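Local atomic coordinates of CIR protein (Plasmodium chabaudi chabaudi, PDB entry 6ZYV), a protein that is of unknown function but belongs to the PIR (Cir/Yir/Bir) family of variant antigens of malaria parasites, associated with infected red blood cells. Residues Ala91-Ser96 with Asp145-Asn150; Lys151-Lys156 with Ser206-Ile211. The protein carries 5 engineered substitutions. All blocks are in the same frame, centred on the assembly; numbering follows the deposited sequence.

Contact 1 pairs helix 81-101 with the end of helix 134-149. Contact 2 begins one residue later in the chain, where the turn after that helix leads into helix 154-174 and packs on the short helix 206-211. The two centres lie about 8 Å apart, on the same side of the chain's centre. They touch directly. Asn150 ND2 is 3.1 Å from Ser207 O, probably a hydrogen bond, and Leu146 CD1 packs at 3.7 Å from Gln210 CB. Met147 of contact 1 also meets Ile154 and Ile211 of contact 2, so one apolar patch runs through both. Together they join four helices of the all-helical ectodomain.

Contact 1 of 2, residues Ala91-Ser96 with Asp145-Asn150; sequences AILWLS and DLMNMN
The peptide carbonyl of Ile92 is used from both faces by Ser96, and the hydroxyl that bonds to one face is also what meets Met147. Ser96 N comes from one face of the carbonyl plane as the ordinary helix bond. Ser96 OG comes from the other, tilted 25° from the plane, and donates to Ile92 O at 2.8 Å. Two donors therefore grip this oxygen, and the bond fixes the rotation of the serine hydroxyl. A similar pair forms on the partner segment: Asn150 N and Asn150 ND2 reach Leu146 O from opposite faces, with ND2 to Leu146 O at 3.0 Å. Here the amide folds back on the last turn of helix 134-149.

Met147 carries the contact. Its CG sits anti to the carbonyl carbon (chi1 -57°), which sets it against Ser96. The bend at chi2 then lays SD beside the same helix. Met147 CG lies 3.2 Å from Ser96 OG, and Met147 SD is 3.5 Å from that oxygen. This is packing, with no hydrogen bond between the segments.

The contact is a crossing of two helices in the all-helical PIR ectodomain. The axes of the short segments 91-96 and 145-149 approach to 10.5 Å, with N-to-C directions 46° apart. Leu110 of helix 110-118 and Ile154 of helix 154-174 also touch Met147 and Ser96, so Met147, which is buried, packs on those two helices as well.

Two further residues of helix 81-101 meet the methionine. Ile92 CG2 touches Met147 CG at 3.8 Å. Beside it, Leu93 offers both backbone and side chain to the sulfur: Leu93 CA lies 3.9 Å from Met147 SD, and the Leu93 side chain runs roughly at right angles to the methionine, with CD1 at 4.0 Å from SD.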
ATOM      1  N   ALA A  91       0.820  -0.351   3.911  1.00 39.65           N
ATOM      2  CA  ALA A  91       1.799   0.711   4.104  1.00 39.50           C
ATOM      3  C   ALA A  91       3.210   0.196   3.863  1.00 40.01           C
ATOM      4  O   ALA A  91       4.003   0.870   3.219  1.00 40.41           O
ATOM      5  CB  ALA A  91       1.676   1.286   5.517  1.00 39.07           C
ATOM      6  N   ILE A  92       3.517  -1.015   4.347  1.00 39.86           N
ATOM      7  CA  ILE A  92       4.838  -1.617   4.164  1.00 40.22           C
ATOM      8  C   ILE A  92       5.053  -2.096   2.719  1.00 40.00           C
ATOM      9  O   ILE A  92       6.178  -2.057   2.228  1.00 40.70           O
ATOM     10  CB  ILE A  92       5.079  -2.696   5.241  1.00 40.99           C
ATOM     11  CG1 ILE A  92       5.234  -1.986   6.615  1.00 42.16           C
ATOM     12  CG2 ILE A  92       6.303  -3.589   4.937  1.00 41.27           C
ATOM     13  CD1 ILE A  92       5.155  -2.879   7.804  1.00 44.44           C
ATOM     14  N   LEU A  93       3.979  -2.424   2.001  1.00 39.77           N
ATOM     15  CA  LEU A  93       4.044  -2.758   0.580  1.00 39.56           C
ATOM     16  C   LEU A  93       4.398  -1.480  -0.186  1.00 39.00           C
ATOM     17  O   LEU A  93       5.265  -1.512  -1.054  1.00 39.17           O
ATOM     18  CB  LEU A  93       2.691  -3.326   0.085  1.00 39.43           C
ATOM     19  CG  LEU A  93       2.608  -3.630  -1.412  1.00 41.37           C
ATOM     20  CD1 LEU A  93       3.655  -4.706  -1.804  1.00 42.03           C
ATOM     21  CD2 LEU A  93       1.159  -4.044  -1.818  1.00 41.47           C
ATOM     22  N   TRP A  94       3.763  -0.337   0.165  1.00 38.76           N
ATOM     23  CA  TRP A  94       4.057   0.946  -0.465  1.00 39.19           C
ATOM     24  C   TRP A  94       5.503   1.338  -0.166  1.00 40.81           C
ATOM     25  O   TRP A  94       6.219   1.782  -1.065  1.00 41.62           O
ATOM     26  CB  TRP A  94       3.089   2.040   0.034  1.00 39.02           C
ATOM     27  CG  TRP A  94       3.448   3.423  -0.440  1.00 40.16           C
ATOM     28  CD1 TRP A  94       3.197   3.963  -1.673  1.00 41.36           C
ATOM     29  CD2 TRP A  94       4.194   4.421   0.296  1.00 40.43           C
ATOM     30  NE1 TRP A  94       3.686   5.249  -1.723  1.00 42.10           N
ATOM     31  CE2 TRP A  94       4.296   5.555  -0.523  1.00 41.76           C
ATOM     32  CE3 TRP A  94       4.728   4.489   1.599  1.00 40.97           C
ATOM     33  CZ2 TRP A  94       4.938   6.738  -0.087  1.00 42.84           C
ATOM     34  CZ3 TRP A  94       5.386   5.639   2.009  1.00 42.20           C
ATOM     35  CH2 TRP A  94       5.492   6.746   1.169  1.00 42.84           C
ATOM     36  N   LEU A  95       5.942   1.156   1.091  1.00 41.16           N
ATOM     37  CA  LEU A  95       7.290   1.476   1.509  1.00 42.32           C
ATOM     38  C   LEU A  95       8.319   0.661   0.717  1.00 43.86           C
ATOM     39  O   LEU A  95       9.330   1.218   0.289  1.00 44.84           O
ATOM     40  CB  LEU A  95       7.433   1.285   3.025  1.00 42.54           C
ATOM     41  CG  LEU A  95       8.782   1.711   3.621  1.00 44.31           C
ATOM     42  CD1 LEU A  95       9.101   3.166   3.304  1.00 44.77           C
ATOM     43  CD2 LEU A  95       8.820   1.433   5.132  1.00 44.44           C
ATOM     44  N   SER A  96       8.033  -0.634   0.463  1.00 43.94           N
ATOM     45  CA  SER A  96       8.906  -1.510  -0.331  1.00 44.92           C
ATOM     46  C   SER A  96       9.020  -0.998  -1.750  1.00 46.71           C
ATOM     47  O   SER A  96      10.108  -0.988  -2.312  1.00 48.30           O
ATOM     48  CB  SER A  96       8.365  -2.934  -0.353  1.00 44.50           C
ATOM     49  OG  SER A  96       8.260  -3.384   0.981  1.00 45.32           O
ATOM     50  N   ASP A 145       9.521  -9.013   6.829  1.00 45.25           N
ATOM     51  CA  ASP A 145      10.057 -10.323   6.485  1.00 46.39           C
ATOM     52  C   ASP A 145       9.356 -10.898   5.249  1.00 44.97           C
ATOM     53  O   ASP A 145      10.011 -11.484   4.392  1.00 45.38           O
ATOM     54  CB  ASP A 145       9.957 -11.273   7.675  1.00 52.28           C
ATOM     55  CG  ASP A 145      10.802 -12.517   7.521  1.00 65.28           C
ATOM     56  OD1 ASP A 145      11.968 -12.392   7.064  1.00 70.10           O
ATOM     57  OD2 ASP A 145      10.304 -13.625   7.849  1.00 69.35           O
ATOM     58  N   LEU A 146       8.042 -10.666   5.123  1.00 43.04           N
ATOM     59  CA  LEU A 146       7.274 -11.075   3.971  1.00 41.91           C
ATOM     60  C   LEU A 146       7.744 -10.341   2.721  1.00 40.62           C
ATOM     61  O   LEU A 146       7.821 -10.966   1.678  1.00 40.32           O
ATOM     62  CB  LEU A 146       5.788 -10.824   4.186  1.00 41.41           C
ATOM     63  CG  LEU A 146       5.071 -11.893   4.973  1.00 43.36           C
ATOM     64  CD1 LEU A 146       3.674 -11.429   5.335  1.00 43.95           C
ATOM     65  CD2 LEU A 146       5.098 -13.267   4.226  1.00 42.26           C
ATOM     66  N   MET A 147       8.073  -9.050   2.818  1.00 39.93           N
ATOM     67  CA  MET A 147       8.581  -8.306   1.661  1.00 40.45           C
ATOM     68  C   MET A 147       9.911  -8.861   1.197  1.00 43.15           C
ATOM     69  O   MET A 147      10.131  -8.963  -0.007  1.00 43.12           O
ATOM     70  CB  MET A 147       8.657  -6.786   1.926  1.00 40.14           C
ATOM     71  CG  MET A 147       7.315  -6.167   2.329  1.00 40.34           C
ATOM     72  SD  MET A 147       6.058  -6.109   1.040  1.00 43.57           S
ATOM     73  CE  MET A 147       5.086  -7.555   1.419  1.00 40.52           C
ATOM     74  N   ASN A 148      10.779  -9.273   2.148  1.00 45.56           N
ATOM     75  CA  ASN A 148      12.071  -9.873   1.858  1.00 49.25           C
ATOM     76  C   ASN A 148      11.937 -11.269   1.292  1.00 50.26           C
ATOM     77  O   ASN A 148      12.677 -11.617   0.389  1.00 50.92           O
ATOM     78  CB  ASN A 148      12.966  -9.880   3.102  1.00 53.03           C
ATOM     79  CG  ASN A 148      13.691  -8.576   3.268  1.00 59.06           C
ATOM     80  OD1 ASN A 148      14.801  -8.409   2.738  1.00 61.88           O
ATOM     81  ND2 ASN A 148      13.066  -7.621   3.958  1.00 59.72           N
ATOM     82  N   MET A 149      10.987 -12.060   1.794  1.00 50.55           N
ATOM     83  CA  MET A 149      10.747 -13.419   1.290  1.00 51.84           C
ATOM     84  C   MET A 149      10.249 -13.413  -0.164  1.00 51.74           C
ATOM     85  O   MET A 149      10.484 -14.363  -0.905  1.00 52.60           O
ATOM     86  CB  MET A 149       9.714 -14.149   2.165  1.00 53.32           C
ATOM     87  CG  MET A 149      10.211 -14.567   3.558  1.00 58.51           C
ATOM     88  SD  MET A 149      11.833 -15.348   3.638  1.00 77.12           S
ATOM     89  CE  MET A 149      12.012 -15.585   5.467  1.00 81.77           C
ATOM     90  N   ASN A 150       9.560 -12.346  -0.569  1.00 50.39           N
ATOM     91  CA  ASN A 150       9.000 -12.189  -1.902  1.00 49.64           C
ATOM     92  C   ASN A 150       9.731 -11.081  -2.686  1.00 49.93           C
ATOM     93  O   ASN A 150       9.167 -10.611  -3.663  1.00 49.09           O
ATOM     94  CB  ASN A 150       7.514 -11.756  -1.760  1.00 48.97           C
ATOM     95  CG  ASN A 150       6.575 -12.823  -1.227  1.00 49.60           C
ATOM     96  OD1 ASN A 150       6.314 -13.831  -1.880  1.00 50.63           O
ATOM     97  ND2 ASN A 150       6.028 -12.611  -0.045  1.00 46.74           N
TER

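Contact 2 of 2, residues Lys151-Lys156 with Ser206-Ile211; sequences KAIIPK and SSYKQI. Engineered in segment 151-156: Ala152 (natural residue Ser).
Ile153 is the first residue of 151-156 to touch the short helix 206-211, and it does so with one methyl. Its CG1 stands between the backbone N and the carbonyl carbon (chi1 46°), with chi2 at 104°, away from a staggered position. CD1 thus reaches two partners. It comes to the edge of the Tyr208 ring, near the ring plane, with Ile153 CD1 to Tyr208 CD1 at 4.0 Å. It also meets Ile211 tip to tip, Ile153 CD1 to Ile211 CD1 at 3.8 Å. The far end of the tyrosine is held separately, its OH hydrogen-bonded to the hydroxyl of Tyr192, while Phe195 of helix 181-198 packs on both Ile153 and Tyr208.

Ile154 follows, at the start of helix 154-174. Its CB does not point at the partner, but the end of its side chain turns nearer. Ile154 CD1 touches Ile211 CD1 at 3.8 Å, so two neighbouring isoleucines share one methyl of Ile211. There are no hydrogen bonds between the segments.

Helix 206-211 is weakly bonded. Gln210 N to Ser207 O is a weak bond at 3.4 Å. Ile211 N donates to Tyr208 O at 3.0 Å, linking the two residues that meet the other segment. This is apolar packing of a short helix against the turn between helices 134-149 and 154-174 and the first residue of the latter, in the helical PIR ectodomain.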
ATOM      1  N   LYS A 151      10.941 -10.623  -2.249  1.00 50.89           N
ATOM      2  CA  LYS A 151      11.631  -9.461  -2.830  1.00 51.67           C
ATOM      3  C   LYS A 151      11.724  -9.488  -4.355  1.00 52.78           C
ATOM      4  O   LYS A 151      11.507  -8.445  -4.973  1.00 52.51           O
ATOM      5  CB  LYS A 151      12.999  -9.198  -2.191  1.00 53.42           C
ATOM      6  CG  LYS A 151      14.027 -10.307  -2.315  1.00 57.77           C
ATOM      7  CD  LYS A 151      15.360  -9.837  -1.744  1.00 62.86           C
ATOM      8  CE  LYS A 151      16.304 -10.968  -1.454  1.00 68.26           C
ATOM      9  NZ  LYS A 151      16.028 -11.573  -0.122  1.00 70.52           N
ATOM     10  N   ALA A 152      11.966 -10.666  -4.960  1.00 53.51           N
ATOM     11  CA  ALA A 152      12.025 -10.781  -6.414  1.00 54.49           C
ATOM     12  C   ALA A 152      10.707 -10.435  -7.140  1.00 53.82           C
ATOM     13  O   ALA A 152      10.773  -9.895  -8.237  1.00 54.22           O
ATOM     14  CB  ALA A 152      12.498 -12.167  -6.820  1.00 55.54           C
ATOM     15  N   ILE A 153       9.528 -10.688  -6.529  1.00 52.41           N
ATOM     16  CA  ILE A 153       8.262 -10.380  -7.175  1.00 51.67           C
ATOM     17  C   ILE A 153       7.578  -9.122  -6.647  1.00 50.51           C
ATOM     18  O   ILE A 153       6.650  -8.654  -7.298  1.00 50.44           O
ATOM     19  CB  ILE A 153       7.255 -11.571  -7.189  1.00 52.67           C
ATOM     20  CG1 ILE A 153       7.139 -12.287  -5.846  1.00 52.98           C
ATOM     21  CG2 ILE A 153       7.602 -12.605  -8.243  1.00 54.21           C
ATOM     22  CD1 ILE A 153       5.949 -11.988  -5.117  1.00 52.97           C
ATOM     23  N   ILE A 154       7.970  -8.594  -5.481  1.00 49.17           N
ATOM     24  CA  ILE A 154       7.273  -7.434  -4.897  1.00 47.66           C
ATOM     25  C   ILE A 154       7.101  -6.234  -5.891  1.00 48.17           C
ATOM     26  O   ILE A 154       5.963  -5.770  -6.008  1.00 48.03           O
ATOM     27  CB  ILE A 154       7.864  -7.002  -3.524  1.00 46.62           C
ATOM     28  CG1 ILE A 154       7.478  -8.034  -2.438  1.00 45.83           C
ATOM     29  CG2 ILE A 154       7.386  -5.598  -3.107  1.00 45.78           C
ATOM     30  CD1 ILE A 154       5.945  -8.259  -2.275  1.00 45.03           C
ATOM     31  N   PRO A 155       8.122  -5.740  -6.638  1.00 49.27           N
ATOM     32  CA  PRO A 155       7.868  -4.625  -7.584  1.00 49.32           C
ATOM     33  C   PRO A 155       6.799  -4.920  -8.649  1.00 48.76           C
ATOM     34  O   PRO A 155       5.957  -4.078  -8.899  1.00 48.82           O
ATOM     35  CB  PRO A 155       9.241  -4.372  -8.208  1.00 51.13           C
ATOM     36  CG  PRO A 155      10.206  -4.863  -7.199  1.00 51.97           C
ATOM     37  CD  PRO A 155       9.556  -6.098  -6.630  1.00 50.06           C
ATOM     38  N   LYS A 156       6.800  -6.117  -9.235  1.00 48.90           N
ATOM     39  CA  LYS A 156       5.797  -6.516 -10.229  1.00 48.79           C
ATOM     40  C   LYS A 156       4.430  -6.770  -9.578  1.00 47.23           C
ATOM     41  O   LYS A 156       3.401  -6.456 -10.168  1.00 47.94           O
ATOM     42  CB  LYS A 156       6.270  -7.742 -11.031  1.00 51.23           C
ATOM     43  CG  LYS A 156       7.437  -7.400 -11.935  1.00 58.17           C
ATOM     44  CD  LYS A 156       8.084  -8.632 -12.605  1.00 64.81           C
ATOM     45  CE  LYS A 156       9.459  -8.310 -13.180  1.00 70.69           C
ATOM     46  NZ  LYS A 156      10.101  -9.473 -13.881  1.00 73.13           N
ATOM     47  N   SER A 206       4.101 -20.438   0.992  1.00 42.93           N
ATOM     48  CA  SER A 206       3.724 -19.826   2.260  1.00 42.88           C
ATOM     49  C   SER A 206       3.765 -18.318   2.223  1.00 43.12           C
ATOM     50  O   SER A 206       2.820 -17.682   2.696  1.00 42.99           O
ATOM     51  CB  SER A 206       4.626 -20.298   3.399  1.00 44.48           C
ATOM     52  OG  SER A 206       4.554 -21.693   3.638  1.00 49.13           O
ATOM     53  N   SER A 207       4.866 -17.748   1.678  1.00 43.12           N
ATOM     54  CA  SER A 207       5.093 -16.307   1.597  1.00 42.62           C
ATOM     55  C   SER A 207       4.174 -15.649   0.622  1.00 39.86           C
ATOM     56  O   SER A 207       3.761 -14.508   0.861  1.00 38.50           O
ATOM     57  CB  SER A 207       6.528 -16.022   1.166  1.00 46.79           C
ATOM     58  OG  SER A 207       7.396 -16.525   2.161  1.00 53.96           O
ATOM     59  N   TYR A 208       3.917 -16.313  -0.520  1.00 39.33           N
ATOM     60  CA  TYR A 208       3.038 -15.718  -1.501  1.00 39.39           C
ATOM     61  C   TYR A 208       1.601 -15.666  -0.948  1.00 39.46           C
ATOM     62  O   TYR A 208       0.942 -14.645  -1.088  1.00 39.05           O
ATOM     63  CB  TYR A 208       3.104 -16.422  -2.847  1.00 39.56           C
ATOM     64  CG  TYR A 208       2.342 -15.635  -3.888  1.00 39.95           C
ATOM     65  CD1 TYR A 208       2.870 -14.465  -4.428  1.00 40.51           C
ATOM     66  CD2 TYR A 208       1.048 -15.999  -4.256  1.00 39.92           C
ATOM     67  CE1 TYR A 208       2.140 -13.683  -5.315  1.00 40.95           C
ATOM     68  CE2 TYR A 208       0.316 -15.236  -5.158  1.00 40.41           C
ATOM     69  CZ  TYR A 208       0.869 -14.076  -5.683  1.00 41.58           C
ATOM     70  OH  TYR A 208       0.171 -13.282  -6.553  1.00 43.16           O
ATOM     71  N   LYS A 209       1.171 -16.729  -0.209  1.00 39.61           N
ATOM     72  CA  LYS A 209      -0.163 -16.847   0.406  1.00 40.02           C
ATOM     73  C   LYS A 209      -0.490 -15.706   1.364  1.00 40.82           C
ATOM     74  O   LYS A 209      -1.673 -15.390   1.577  1.00 40.84           O
ATOM     75  CB  LYS A 209      -0.353 -18.210   1.132  1.00 41.21           C
ATOM     76  CG  LYS A 209      -0.598 -19.475   0.253  1.00 44.68           C
ATOM     77  CD  LYS A 209       0.131 -20.733   0.888  1.00 49.34           C
ATOM     78  CE  LYS A 209      -0.668 -21.919   1.417  1.00 52.48           C
ATOM     79  NZ  LYS A 209       0.201 -23.010   1.974  1.00 51.39           N
ATOM     80  N   GLN A 210       0.545 -15.085   1.961  1.00 40.86           N
ATOM     81  CA  GLN A 210       0.342 -13.983   2.887  1.00 40.58           C
ATOM     82  C   GLN A 210       0.251 -12.628   2.208  1.00 40.06           C
ATOM     83  O   GLN A 210      -0.237 -11.690   2.839  1.00 39.98           O
ATOM     84  CB  GLN A 210       1.399 -13.966   3.985  1.00 43.51           C
ATOM     85  CG  GLN A 210       1.277 -15.106   4.971  1.00 50.13           C
ATOM     86  CD  GLN A 210       1.790 -14.715   6.339  1.00 58.66           C
ATOM     87  OE1 GLN A 210       2.767 -15.276   6.835  1.00 62.42           O
ATOM     88  NE2 GLN A 210       1.147 -13.736   6.981  1.00 58.41           N
ATOM     89  N   ILE A 211       0.741 -12.479   0.961  1.00 39.45           N
ATOM     90  CA  ILE A 211       0.567 -11.185   0.248  1.00 39.53           C
ATOM     91  C   ILE A 211      -0.643 -11.241  -0.710  1.00 38.97           C
ATOM     92  O   ILE A 211      -1.287 -10.231  -0.934  1.00 38.57           O
ATOM     93  CB  ILE A 211       1.849 -10.663  -0.436  1.00 40.33           C
ATOM     94  CG1 ILE A 211       2.301 -11.605  -1.564  1.00 41.62           C
ATOM     95  CG2 ILE A 211       2.926 -10.523   0.606  1.00 40.96           C
ATOM     96  CD1 ILE A 211       3.434 -11.058  -2.413  1.00 43.44           C
TER